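PDB 3H16: TIR protein from Paracoccus denitrificans PD1222, which is a bacterial TIR-domain protein whose TIR module adopts a flavodoxin-like alpha/beta fold with a parallel central sheet. Local coordinates for residues W51-F55 and K69-S74. Sequence-based numbering, arbitrary orientation.
Sequences WYDDF and KGLGSS
W51 reaches from the outermost strand 50-57 across to S74 and gives its indole N-H to the serine hydroxyl, NE1 of W51 lying 2.7 Å from OG of S74. The bond is nearly straight, 165° at the hydrogen, and the oxygen sits only 7° out of the ring plane. Tryptophan suits the place: a broad ring for packing, with a donor at its edge. Serine suits its own, since one hydroxyl can accept and donate: S74 OG passes its proton to O of G70, 2.8 Å away and in the carbonyl plane, tying the indole to the backbone of helix 63-73. With chi1 at -50°, OG stands beside the backbone N of S74, within range of both partners. Next to this bond the benzo part of the indole leans on S73, whose CB is 3.7 Å from CZ2 of W51.

The tight part continues at F55. Its buried ring meets one indole face edge-to-face (T-shaped), CE2 of F55 lying 3.6 Å above the centre of the W51 ring. On its other side CE1 of F55 is 3.6 Å from CA of G70; with no side chain at G70, the helix backbone can come close to CE1 and CZ. F24 of strand 21-28 also meets F55, while H21 stacks on W51.

Toward solvent the contact loosens. Lysine's long chain lets K69 span from the helix past the phenyl ring to exposed D54, but NZ of K69 stays 3.8 Å from OD1 of D54, a long salt bridge that probably adds modest attraction. Helix 63-73 lies over one face of the parallel sheet and links strands 50-57 and 74-81, which flank strand 21-28, in the right-handed beta-alpha-beta crossover usual for the 2-1-3-4-5 TIR fold.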
# COMPACT_ATOMS: atom_id res chain seq x y z
N TRP B 51 10.75 12.53 15.20
CA TRP B 51 10.40 13.25 16.43
C TRP B 51 9.03 12.76 16.87
O TRP B 51 8.19 12.39 16.05
CB TRP B 51 10.45 14.79 16.25
CG TRP B 51 9.47 15.45 15.35
CD1 TRP B 51 8.95 14.95 14.20
CD2 TRP B 51 9.00 16.81 15.45
NE1 TRP B 51 8.19 15.91 13.57
CE2 TRP B 51 8.20 17.06 14.31
CE3 TRP B 51 9.18 17.83 16.38
CZ2 TRP B 51 7.57 18.29 14.09
CZ3 TRP B 51 8.55 19.06 16.16
CH2 TRP B 51 7.76 19.28 15.02
N TYR B 52 8.82 12.73 18.19
CA TYR B 52 7.57 12.24 18.75
C TYR B 52 7.38 12.62 20.22
O TYR B 52 6.30 12.41 20.78
CB TYR B 52 7.52 10.72 18.66
CG TYR B 52 8.63 10.06 19.44
CD1 TYR B 52 9.92 9.99 18.93
CD2 TYR B 52 8.40 9.55 20.72
CE1 TYR B 52 10.96 9.42 19.66
CE2 TYR B 52 9.43 8.98 21.47
CZ TYR B 52 10.72 8.92 20.93
OH TYR B 52 11.76 8.36 21.64
N ASP B 53 8.41 13.17 20.85
CA ASP B 53 8.30 13.53 22.25
C ASP B 53 7.14 14.48 22.56
O ASP B 53 6.46 14.32 23.57
CB ASP B 53 9.61 14.14 22.73
CG ASP B 53 9.63 14.33 24.22
OD1 ASP B 53 9.49 13.32 24.94
OD2 ASP B 53 9.77 15.49 24.68
N ASP B 54 6.90 15.46 21.69
CA ASP B 54 5.81 16.41 21.89
C ASP B 54 4.57 15.95 21.14
O ASP B 54 3.80 16.78 20.63
CB ASP B 54 6.20 17.81 21.41
CG ASP B 54 7.01 18.59 22.45
OD1 ASP B 54 7.24 19.79 22.22
OD2 ASP B 54 7.42 18.01 23.48
N PHE B 55 4.39 14.64 21.06
CA PHE B 55 3.25 14.09 20.35
C PHE B 55 2.52 13.01 21.13
O PHE B 55 1.71 12.26 20.56
CB PHE B 55 3.70 13.55 18.99
CG PHE B 55 4.13 14.63 18.04
CD1 PHE B 55 3.18 15.39 17.35
CD2 PHE B 55 5.48 14.91 17.84
CE1 PHE B 55 3.57 16.40 16.48
CE2 PHE B 55 5.88 15.93 16.97
CZ PHE B 55 4.92 16.68 16.29
N LYS B 69 0.29 20.33 13.46
CA LYS B 69 1.64 20.66 13.88
C LYS B 69 2.62 19.66 13.28
O LYS B 69 3.55 20.05 12.57
CB LYS B 69 1.74 20.62 15.41
CG LYS B 69 3.14 20.88 15.95
CD LYS B 69 3.19 20.68 17.47
CE LYS B 69 4.62 20.78 18.00
NZ LYS B 69 4.68 20.42 19.45
N GLY B 70 2.40 18.38 13.57
CA GLY B 70 3.28 17.34 13.05
C GLY B 70 3.47 17.39 11.54
O GLY B 70 4.58 17.19 11.03
N LEU B 71 2.39 17.66 10.82
CA LEU B 71 2.44 17.72 9.37
C LEU B 71 3.04 19.02 8.87
O LEU B 71 3.46 19.11 7.71
CB LEU B 71 1.03 17.51 8.79
CG LEU B 71 0.52 16.07 8.82
CD1 LEU B 71 -0.98 16.02 8.60
CD2 LEU B 71 1.23 15.28 7.74
N GLY B 72 3.10 20.01 9.74
CA GLY B 72 3.66 21.30 9.36
C GLY B 72 5.17 21.31 9.24
O GLY B 72 5.74 22.20 8.60
N SER B 73 5.84 20.33 9.86
CA SER B 73 7.30 20.26 9.83
C SER B 73 7.82 18.88 9.43
O SER B 73 9.03 18.67 9.35
CB SER B 73 7.86 20.62 11.20
OG SER B 73 7.18 21.73 11.76
N SER B 74 6.91 17.94 9.18
CA SER B 74 7.31 16.59 8.81
C SER B 74 6.79 16.23 7.44
O SER B 74 5.87 16.86 6.93
CB SER B 74 6.77 15.57 9.82
OG SER B 74 7.06 15.95 11.16